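Local coordinates for hypothetical membrane protein (Corynebacterium glutamicum, PDB 6JSB) that binds heme b through its HtaA domain and probably hands it on within the heme-uptake machinery of corynebacteria, at residues G38-R43 with S53-T58; N81-D86 with P92-L97; N103-F108 with T114-F119. All coordinates share one frame; numbering follows the deposited sequence.

Contact 1: G38-R43 with S53-T58; sequences GGIEVR and SAREFT
I40 and V42 face R55 and F57 across a gap too wide for backbone pairing: CA of I40 lies 10.1 Å from CA of R55, and CA of V42 8.8 Å from CA of F57. The two segments run in roughly the same direction and enter the antiparallel sheet of the HtaA domain through strands 39-43 and 56-65, both of which pair with strand 68-81. The contact is therefore one of side chains alone, reaching across strand 68-81, whose V75 touches I40, V42 and F57. CG2 of I40 comes in at the edge of the F57 ring, near its plane, 4.0 Å from CE2 of F57. From V42, CG1 reaches the same corner obliquely, 3.8 Å from CE2 of F57. One face of this ring is covered within its own segment by CG of R55. The arginine leaves its backbone extended (chi1 -179°) and bends at chi3 (-72°), running past the isoleucine in the opposite direction until CB of I40 sits over the guanidinium. Its polar end is held elsewhere, NE in a salt bridge with E25 and NH1 bonded to T48, while CD1 of I40 lies 3.6 Å from NE of R55.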
loop_
_atom_site.group_PDB
_atom_site.type_symbol
_atom_site.label_atom_id
_atom_site.label_comp_id
_atom_site.label_asym_id
_atom_site.label_seq_id
_atom_site.Cartn_x
_atom_site.Cartn_y
_atom_site.Cartn_z
ATOM N N GLY A 38 13.173 6.909 -12.209
ATOM C CA GLY A 38 12.140 7.256 -11.263
ATOM C C GLY A 38 12.536 6.832 -9.862
ATOM O O GLY A 38 13.689 7.047 -9.443
ATOM N N GLY A 39 11.647 6.183 -9.150
ATOM C CA GLY A 39 11.966 5.785 -7.794
ATOM C C GLY A 39 10.685 5.821 -6.998
ATOM O O GLY A 39 9.618 5.483 -7.521
ATOM N N ILE A 40 10.819 6.131 -5.703
ATOM C CA ILE A 40 9.674 6.089 -4.793
ATOM C C ILE A 40 9.462 7.469 -4.166
ATOM O O ILE A 40 10.421 8.076 -3.655
ATOM C CB ILE A 40 9.907 5.009 -3.704
ATOM C CG1 ILE A 40 10.037 3.631 -4.388
ATOM C CG2 ILE A 40 8.819 5.069 -2.585
ATOM C CD1 ILE A 40 10.273 2.434 -3.443
ATOM N N GLU A 41 8.227 7.975 -4.211
ATOM C CA GLU A 41 7.851 9.204 -3.527
ATOM C C GLU A 41 6.690 8.902 -2.593
ATOM O O GLU A 41 5.807 8.110 -2.928
ATOM C CB GLU A 41 7.450 10.325 -4.537
ATOM C CG GLU A 41 7.171 11.685 -3.895
ATOM C CD GLU A 41 7.137 12.841 -4.905
ATOM O OE1 GLU A 41 6.615 12.654 -6.024
ATOM O OE2 GLU A 41 7.665 13.939 -4.601
ATOM N N VAL A 42 6.708 9.491 -1.395
ATOM C CA VAL A 42 5.620 9.271 -0.441
ATOM C C VAL A 42 4.935 10.613 -0.154
ATOM O O VAL A 42 5.517 11.682 -0.389
ATOM C CB VAL A 42 6.119 8.588 0.865
ATOM C CG1 VAL A 42 6.928 7.308 0.501
ATOM C CG2 VAL A 42 6.943 9.600 1.703
ATOM N N ARG A 43 3.690 10.563 0.354
ATOM C CA ARG A 43 2.949 11.783 0.582
ATOM C C ARG A 43 1.877 11.556 1.653
ATOM O O ARG A 43 1.566 10.416 2.040
ATOM C CB ARG A 43 2.297 12.275 -0.723
ATOM C CG ARG A 43 1.212 11.304 -1.239
ATOM C CD ARG A 43 0.617 11.876 -2.539
ATOM N NE ARG A 43 -0.547 11.095 -2.996
ATOM C CZ ARG A 43 -0.442 9.944 -3.643
ATOM N NH1 ARG A 43 0.762 9.407 -3.903
ATOM N NH2 ARG A 43 -1.574 9.327 -4.045
ATOM N N SER A 53 15.491 -3.417 -0.314
ATOM C CA SER A 53 14.870 -4.404 0.592
ATOM C C SER A 53 14.768 -3.880 2.005
ATOM O O SER A 53 13.968 -4.418 2.774
ATOM C CB SER A 53 15.670 -5.713 0.640
ATOM O OG SER A 53 15.796 -6.294 -0.665
ATOM N N ALA A 54 15.499 -2.814 2.332
ATOM C CA ALA A 54 15.433 -2.277 3.690
ATOM C C ALA A 54 14.376 -1.215 3.860
ATOM O O ALA A 54 14.176 -0.716 4.971
ATOM C CB ALA A 54 16.801 -1.689 4.065
ATOM N N ARG A 55 13.698 -0.830 2.786
ATOM C CA ARG A 55 12.779 0.286 2.900
ATOM C C ARG A 55 11.565 -0.130 3.723
ATOM O O ARG A 55 11.015 -1.253 3.572
ATOM C CB ARG A 55 12.309 0.747 1.511
ATOM C CG ARG A 55 11.349 1.969 1.597
ATOM C CD ARG A 55 11.094 2.470 0.173
ATOM N NE ARG A 55 12.251 3.163 -0.472
ATOM C CZ ARG A 55 12.499 4.454 -0.313
ATOM N NH1 ARG A 55 11.807 5.204 0.564
ATOM N NH2 ARG A 55 13.474 5.021 -1.046
ATOM N N GLU A 56 11.125 0.805 4.546
ATOM C CA GLU A 56 9.893 0.615 5.356
ATOM C C GLU A 56 8.960 1.785 5.118
ATOM O O GLU A 56 9.403 2.911 4.798
ATOM C CB GLU A 56 10.275 0.568 6.861
ATOM C CG GLU A 56 11.090 -0.695 7.187
ATOM C CD GLU A 56 11.445 -0.783 8.657
ATOM O OE1 GLU A 56 12.492 -0.253 9.005
ATOM O OE2 GLU A 56 10.656 -1.352 9.466
ATOM N N PHE A 57 7.645 1.538 5.256
ATOM C CA PHE A 57 6.680 2.630 5.217
ATOM C C PHE A 57 5.808 2.583 6.453
ATOM O O PHE A 57 5.332 1.490 6.818
ATOM C CB PHE A 57 5.693 2.504 3.992
ATOM C CG PHE A 57 6.336 2.487 2.644
ATOM C CD1 PHE A 57 6.274 1.325 1.869
ATOM C CD2 PHE A 57 6.952 3.632 2.136
ATOM C CE1 PHE A 57 6.846 1.281 0.572
ATOM C CE2 PHE A 57 7.484 3.600 0.876
ATOM C CZ PHE A 57 7.466 2.435 0.095
ATOM N N THR A 58 5.542 3.740 7.064
ATOM C CA THR A 58 4.476 3.779 8.072
ATOM C C THR A 58 3.348 4.627 7.502
ATOM O O THR A 58 3.604 5.637 6.835
ATOM C CB THR A 58 4.905 4.369 9.430
ATOM O OG1 THR A 58 5.107 5.778 9.277
ATOM C CG2 THR A 58 6.160 3.688 9.932
#

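Contact 2: N81-D86 with P92-L97; sequences NHYSGD and PDNFIL. With HEM (protoporphyrin IX containing Fe), chain C.
N94 meets the opposite segment with both its side chain and its carbonyl. Its CB packs 3.6 Å from CB of Y83, and its amide, swung beside the backbone N, gives ND2 to the carbonyl of Q90. The carbonyl O of N94 accepts from N of H82 at 2.8 Å in a nearly straight bond (176°), although the donor is tilted from the carbonyl plane.

F95 follows as the antiparallel, non-hydrogen-bonded partner of N81, with the two CA atoms 4.1 Å apart. The amide of N81 stands almost upright on the F95 ring, the planes 78° apart, and ND2 of N81 lies over the ring centre 3.2 Å above it. Two hydrogen bonds fix this amide: ND2 donates to the carbonyl of A91, while OD1 of N81 accepts from N of Y83 at 2.8 Å in the carbonyl plane, which makes an Asx turn.

At I96 the chain turns a corner, and I96 and L97 together oppose G79 in a classic beta bulge, an irregularity in the pairing of strands 68-81 and 95-109 that lies where the second segment reaches the heme pocket. CD1 of I96 reaches back to CB of H82 at 3.8 Å, the two side chains lying oblique to each other, and CG2 of I96 touches the heme vinyl carbon CAB at 3.7 Å. L97 leaves the first segment altogether. Its CG is anti to the backbone N (chi1 -172°), an extension that lays the branch against a pyrrole, with CD1 of L97 3.6 Å from heme C4C; the same side chain touches Y23, the axial ligand of the heme iron.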
loop_
_atom_site.group_PDB
_atom_site.type_symbol
_atom_site.label_atom_id
_atom_site.label_comp_id
_atom_site.label_asym_id
_atom_site.label_seq_id
_atom_site.Cartn_x
_atom_site.Cartn_y
_atom_site.Cartn_z
ATOM N N ASN A 81 11.415 3.878 -17.693
ATOM C CA ASN A 81 11.028 5.042 -18.476
ATOM C C ASN A 81 11.338 4.866 -19.959
ATOM O O ASN A 81 12.494 4.732 -20.360
ATOM C CB ASN A 81 11.710 6.309 -17.978
ATOM C CG ASN A 81 10.970 7.535 -18.476
ATOM O OD1 ASN A 81 10.946 7.785 -19.693
ATOM N ND2 ASN A 81 10.305 8.251 -17.587
ATOM N N HIS A 82 10.297 4.966 -20.779
ATOM C CA HIS A 82 10.372 4.669 -22.206
ATOM C C HIS A 82 10.881 5.843 -23.033
ATOM O O HIS A 82 11.057 5.713 -24.268
ATOM C CB HIS A 82 8.968 4.284 -22.638
ATOM C CG HIS A 82 8.865 3.784 -24.038
ATOM N ND1 HIS A 82 9.555 2.676 -24.480
ATOM C CD2 HIS A 82 8.120 4.215 -25.084
ATOM C CE1 HIS A 82 9.255 2.458 -25.752
ATOM N NE2 HIS A 82 8.391 3.379 -26.141
ATOM N N TYR A 83 11.074 7.007 -22.415
ATOM C CA TYR A 83 11.400 8.226 -23.169
ATOM C C TYR A 83 12.901 8.483 -23.147
ATOM O O TYR A 83 13.509 8.457 -22.068
ATOM C CB TYR A 83 10.651 9.410 -22.549
ATOM C CG TYR A 83 11.008 10.726 -23.179
ATOM C CD1 TYR A 83 10.553 11.063 -24.446
ATOM C CD2 TYR A 83 11.796 11.615 -22.495
ATOM C CE1 TYR A 83 10.892 12.313 -25.035
ATOM C CE2 TYR A 83 12.146 12.842 -23.042
ATOM C CZ TYR A 83 11.705 13.195 -24.309
ATOM O OH TYR A 83 12.092 14.411 -24.842
ATOM N N SER A 84 13.491 8.773 -24.324
ATOM C CA SER A 84 14.939 8.988 -24.354
ATOM C C SER A 84 15.305 10.279 -25.075
ATOM O O SER A 84 16.468 10.453 -25.481
ATOM C CB SER A 84 15.657 7.802 -24.998
ATOM O OG SER A 84 15.131 7.523 -26.268
ATOM N N GLY A 85 14.344 11.181 -25.253
ATOM C CA GLY A 85 14.609 12.509 -25.786
ATOM C C GLY A 85 15.269 13.405 -24.742
ATOM O O GLY A 85 15.680 12.963 -23.669
ATOM N N ASP A 86 15.386 14.694 -25.084
ATOM C CA ASP A 86 16.117 15.663 -24.262
ATOM C C ASP A 86 15.194 16.587 -23.505
ATOM O O ASP A 86 15.676 17.471 -22.792
ATOM C CB ASP A 86 17.086 16.512 -25.146
ATOM C CG ASP A 86 18.087 15.656 -25.868
ATOM O OD1 ASP A 86 18.197 15.789 -27.093
ATOM O OD2 ASP A 86 18.709 14.802 -25.199
ATOM N N PRO A 92 7.912 12.377 -16.927
ATOM C CA PRO A 92 6.924 11.879 -15.973
ATOM C C PRO A 92 5.778 11.130 -16.619
ATOM O O PRO A 92 5.116 10.343 -15.915
ATOM C CB PRO A 92 6.421 13.151 -15.289
ATOM C CG PRO A 92 7.642 14.093 -15.363
ATOM C CD PRO A 92 8.166 13.828 -16.750
ATOM N N ASP A 93 5.534 11.367 -17.904
ATOM C CA ASP A 93 4.439 10.735 -18.646
ATOM C C ASP A 93 4.859 9.438 -19.330
ATOM O O ASP A 93 4.064 8.870 -20.109
ATOM C CB ASP A 93 3.941 11.710 -19.706
ATOM C CG ASP A 93 3.331 12.964 -19.110
ATOM O OD1 ASP A 93 2.832 12.892 -17.991
ATOM O OD2 ASP A 93 3.321 14.007 -19.802
ATOM N N ASN A 94 6.101 8.974 -19.115
ATOM C CA ASN A 94 6.587 7.861 -19.923
ATOM C C ASN A 94 7.157 6.705 -19.106
ATOM O O ASN A 94 7.892 5.877 -19.665
ATOM C CB ASN A 94 7.618 8.367 -20.947
ATOM C CG ASN A 94 6.929 9.023 -22.142
ATOM O OD1 ASN A 94 6.446 8.320 -23.007
ATOM N ND2 ASN A 94 6.815 10.348 -22.152
ATOM N N PHE A 95 6.818 6.583 -17.810
ATOM C CA PHE A 95 7.254 5.428 -17.034
ATOM C C PHE A 95 6.353 4.230 -17.369
ATOM O O PHE A 95 5.133 4.275 -17.163
ATOM C CB PHE A 95 7.188 5.739 -15.543
ATOM C CG PHE A 95 8.287 6.639 -15.073
ATOM C CD1 PHE A 95 9.560 6.147 -14.958
ATOM C CD2 PHE A 95 8.023 7.974 -14.741
ATOM C CE1 PHE A 95 10.585 6.983 -14.460
ATOM C CE2 PHE A 95 9.047 8.829 -14.271
ATOM C CZ PHE A 95 10.330 8.310 -14.140
ATOM N N ILE A 96 6.939 3.175 -17.915
ATOM C CA ILE A 96 6.103 1.990 -18.203
ATOM C C ILE A 96 5.527 1.389 -16.935
ATOM O O ILE A 96 4.382 0.894 -16.930
ATOM C CB ILE A 96 6.914 0.966 -19.007
ATOM C CG1 ILE A 96 7.151 1.584 -20.411
ATOM C CG2 ILE A 96 6.117 -0.328 -19.104
ATOM C CD1 ILE A 96 8.175 0.794 -21.277
ATOM N N LEU A 97 6.307 1.363 -15.850
ATOM C CA LEU A 97 5.833 0.944 -14.547
ATOM C C LEU A 97 5.501 2.232 -13.796
ATOM O O LEU A 97 6.377 3.094 -13.561
ATOM C CB LEU A 97 6.880 0.089 -13.816
ATOM C CG LEU A 97 6.404 -0.550 -12.512
ATOM C CD1 LEU A 97 7.490 -1.569 -12.165
ATOM C CD2 LEU A 97 6.255 0.502 -11.379
HETATM C CHA HEM C . 9.951 -8.074 -11.898
HETATM C CHB HEM C . 11.384 -6.220 -16.141
HETATM C CHC HEM C . 7.209 -3.685 -16.335
HETATM C CHD HEM C . 5.942 -5.312 -11.892
HETATM C C1A HEM C . 10.641 -7.838 -13.071
HETATM C C2A HEM C . 11.825 -8.580 -13.462
HETATM C C3A HEM C . 12.261 -8.078 -14.642
HETATM C C4A HEM C . 11.332 -7.010 -15.008
HETATM C CMA HEM C . 13.501 -8.530 -15.473
HETATM C CAA HEM C . 12.426 -9.737 -12.637
HETATM C CBA HEM C . 13.530 -9.206 -11.734
HETATM C CGA HEM C . 13.870 -10.251 -10.695
HETATM O O1A HEM C . 14.852 -10.027 -9.934
HETATM O O2A HEM C . 13.140 -11.292 -10.632
HETATM C C1B HEM C . 10.388 -5.377 -16.548
HETATM C C2B HEM C . 10.400 -4.602 -17.790
HETATM C C3B HEM C . 9.250 -3.907 -17.855
HETATM C C4B HEM C . 8.468 -4.182 -16.643
HETATM C CMB HEM C . 11.570 -4.690 -18.810
HETATM C CAB HEM C . 8.743 -2.925 -18.953
HETATM C CBB HEM C . 9.584 -2.332 -19.807
HETATM C C1C HEM C . 6.496 -3.886 -15.148
HETATM C C2C HEM C . 5.232 -3.277 -14.812
HETATM C C3C HEM C . 4.888 -3.678 -13.565
HETATM C C4C HEM C . 5.906 -4.618 -13.104
HETATM C CMC HEM C . 4.479 -2.232 -15.676
HETATM C CAC HEM C . 3.636 -3.182 -12.862
HETATM C CBC HEM C . 3.657 -3.067 -11.542
HETATM C C1D HEM C . 6.925 -6.210 -11.534
HETATM C C2D HEM C . 6.924 -6.975 -10.308
HETATM C C3D HEM C . 8.027 -7.753 -10.281
HETATM C C4D HEM C . 8.784 -7.484 -11.493
HETATM C CMD HEM C . 5.774 -6.914 -9.280
HETATM C CAD HEM C . 8.424 -8.740 -9.141
HETATM C CBD HEM C . 9.418 -7.976 -8.227
HETATM C CGD HEM C . 9.784 -8.912 -7.077
HETATM O O1D HEM C . 10.569 -9.883 -7.355
HETATM O O2D HEM C . 9.260 -8.666 -5.936
HETATM N NA HEM C . 10.328 -6.875 -14.053
HETATM N NB HEM C . 9.227 -5.059 -15.875
HETATM N NC HEM C . 6.864 -4.720 -14.087
HETATM N ND HEM C . 8.076 -6.534 -12.199
HETATM FE FE HEM C . 8.659 -5.555 -13.945
#

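Contact 3: N103-F108 with T114-F119; sequences NPTVKF and TLLVDF
N103 and D118 bring the flat groups of this contact together, an amide and a carboxylate whose planes stand 75° apart. ND2 of N103 donates to OD2 of D118 at 3.2 Å and points almost straight at it. The acceptor lies close to the amide plane, whereas the donor reaches OD2 on its anti side, 35° out of the carboxylate plane; the other oxygen, OD1 of D118, accepts from the backbone N of Q138. Beyond this pair, strands 104-108 and 114-119 form the ladder of an antiparallel beta hairpin. T105 and L116 are a hydrogen-bonded pair, with N of T105 2.8 Å from O of L116 and a matching bond returned; K107 and T114 repeat the pattern. On the face carrying V106 and L115, CG2 of V106 lies 4.0 Å from CD1 of L115, and CB of P104 also approaches this methyl. On the other face the K107 chain, kinked at chi2 and chi3, lays its CG 3.8 Å from CD1 of L116. With its two oxygens held by separate donors, the D118 carboxylate is fixed in rotation and joins the corner at N103 to the backbone of Q138; two N-H donors of this kind would probably stabilise its negative charge.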
loop_
_atom_site.group_PDB
_atom_site.type_symbol
_atom_site.label_atom_id
_atom_site.label_comp_id
_atom_site.label_asym_id
_atom_site.label_seq_id
_atom_site.Cartn_x
_atom_site.Cartn_y
_atom_site.Cartn_z
ATOM N N ASN A 103 -4.510 5.790 0.632
ATOM C CA ASN A 103 -5.626 5.564 1.544
ATOM C C ASN A 103 -5.987 4.094 1.817
ATOM O O ASN A 103 -7.131 3.693 1.643
ATOM C CB ASN A 103 -6.867 6.285 1.017
ATOM C CG ASN A 103 -6.634 7.734 0.861
ATOM O OD1 ASN A 103 -6.162 8.399 1.800
ATOM N ND2 ASN A 103 -6.893 8.245 -0.341
ATOM N N PRO A 104 -5.045 3.295 2.275
ATOM C CA PRO A 104 -5.395 1.899 2.570
ATOM C C PRO A 104 -6.382 1.796 3.716
ATOM O O PRO A 104 -6.402 2.620 4.637
ATOM C CB PRO A 104 -4.079 1.234 2.939
ATOM C CG PRO A 104 -2.999 2.352 3.020
ATOM C CD PRO A 104 -3.634 3.652 2.609
ATOM N N THR A 105 -7.238 0.795 3.615
ATOM C CA THR A 105 -8.193 0.501 4.686
ATOM C C THR A 105 -7.981 -0.953 5.083
ATOM O O THR A 105 -7.948 -1.827 4.215
ATOM C CB THR A 105 -9.643 0.741 4.221
ATOM O OG1 THR A 105 -9.843 2.157 3.971
ATOM C CG2 THR A 105 -10.644 0.288 5.292
ATOM N N VAL A 106 -7.921 -1.235 6.394
ATOM C CA VAL A 106 -7.858 -2.615 6.868
ATOM C C VAL A 106 -9.248 -3.005 7.359
ATOM O O VAL A 106 -9.690 -2.526 8.408
ATOM C CB VAL A 106 -6.812 -2.748 7.971
ATOM C CG1 VAL A 106 -6.850 -4.150 8.501
ATOM C CG2 VAL A 106 -5.413 -2.373 7.424
ATOM N N LYS A 107 -9.963 -3.817 6.583
ATOM C CA LYS A 107 -11.242 -4.363 7.042
ATOM C C LYS A 107 -10.909 -5.603 7.848
ATOM O O LYS A 107 -9.892 -6.265 7.584
ATOM C CB LYS A 107 -12.112 -4.737 5.841
ATOM C CG LYS A 107 -12.521 -3.527 5.040
ATOM C CD LYS A 107 -14.025 -3.525 4.873
ATOM C CE LYS A 107 -14.475 -4.857 4.297
ATOM N NZ LYS A 107 -15.958 -4.996 4.272
ATOM N N PHE A 108 -11.664 -5.847 8.922
ATOM C CA PHE A 108 -11.343 -7.019 9.716
ATOM C C PHE A 108 -12.614 -7.613 10.316
ATOM O O PHE A 108 -13.645 -6.954 10.500
ATOM C CB PHE A 108 -10.327 -6.678 10.864
ATOM C CG PHE A 108 -10.850 -5.701 11.833
ATOM C CD1 PHE A 108 -11.663 -6.137 12.902
ATOM C CD2 PHE A 108 -10.631 -4.334 11.666
ATOM C CE1 PHE A 108 -12.191 -5.214 13.778
ATOM C CE2 PHE A 108 -11.153 -3.394 12.563
ATOM C CZ PHE A 108 -11.934 -3.867 13.634
ATOM N N THR A 114 -9.034 -7.792 5.215
ATOM C CA THR A 114 -8.870 -7.488 3.786
ATOM C C THR A 114 -8.200 -6.133 3.740
ATOM O O THR A 114 -8.597 -5.207 4.461
ATOM C CB THR A 114 -10.184 -7.419 3.020
ATOM O OG1 THR A 114 -10.934 -8.645 3.227
ATOM C CG2 THR A 114 -9.874 -7.281 1.531
ATOM N N LEU A 115 -7.208 -6.001 2.867
ATOM C CA LEU A 115 -6.518 -4.722 2.699
ATOM C C LEU A 115 -7.110 -4.075 1.444
ATOM O O LEU A 115 -6.943 -4.601 0.340
ATOM C CB LEU A 115 -5.011 -4.934 2.533
ATOM C CG LEU A 115 -4.147 -3.653 2.431
ATOM C CD1 LEU A 115 -4.331 -2.754 3.618
ATOM C CD2 LEU A 115 -2.691 -4.154 2.302
ATOM N N LEU A 116 -7.828 -2.953 1.620
ATOM C CA LEU A 116 -8.376 -2.168 0.523
ATOM C C LEU A 116 -7.432 -1.024 0.214
ATOM O O LEU A 116 -6.817 -0.464 1.119
ATOM C CB LEU A 116 -9.732 -1.571 0.884
ATOM C CG LEU A 116 -10.743 -2.569 1.460
ATOM C CD1 LEU A 116 -12.105 -1.868 1.694
ATOM C CD2 LEU A 116 -10.917 -3.662 0.514
ATOM N N VAL A 117 -7.313 -0.648 -1.065
ATOM C CA VAL A 117 -6.435 0.480 -1.394
ATOM C C VAL A 117 -7.015 1.206 -2.590
ATOM O O VAL A 117 -7.651 0.622 -3.446
ATOM C CB VAL A 117 -4.967 0.092 -1.737
ATOM C CG1 VAL A 117 -4.225 -0.437 -0.518
ATOM C CG2 VAL A 117 -4.870 -0.852 -2.932
ATOM N N ASP A 118 -6.767 2.519 -2.641
ATOM C CA ASP A 118 -6.979 3.266 -3.876
ATOM C C ASP A 118 -5.739 3.084 -4.746
ATOM O O ASP A 118 -4.603 3.306 -4.273
ATOM C CB ASP A 118 -7.151 4.759 -3.618
ATOM C CG ASP A 118 -8.355 5.111 -2.795
ATOM O OD1 ASP A 118 -9.247 4.258 -2.582
ATOM O OD2 ASP A 118 -8.400 6.286 -2.351
ATOM N N PHE A 119 -5.922 2.635 -5.988
ATOM C CA PHE A 119 -4.723 2.354 -6.813
ATOM C C PHE A 119 -4.861 2.977 -8.183
ATOM O O PHE A 119 -5.963 3.233 -8.680
ATOM C CB PHE A 119 -4.392 0.842 -7.008
ATOM C CG PHE A 119 -5.347 0.111 -7.924
ATOM C CD1 PHE A 119 -5.116 0.055 -9.295
ATOM C CD2 PHE A 119 -6.435 -0.512 -7.399
ATOM C CE1 PHE A 119 -6.005 -0.582 -10.176
ATOM C CE2 PHE A 119 -7.326 -1.198 -8.261
ATOM C CZ PHE A 119 -7.117 -1.214 -9.638
#

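The three contacts follow one another along the chain, none nesting in or crossing another, and each closes a short loop of the same sheet. Contact 1 comes first, bridging over residues 44-52, which include strand 47-49, and joining strands 39-43 and 56-65. The chain then runs up strand 68-81 to contact 2, which closes the loop to strand 95-109 beside the heme. That strand continues into contact 3, where its far part forms a hairpin with strand 112-122. Contacts 1 and 2 touch where N of G38 lies 3.4 Å from CE1 of F95; contacts 2 and 3, sharing strand 95-109, have centres about 30 Å apart.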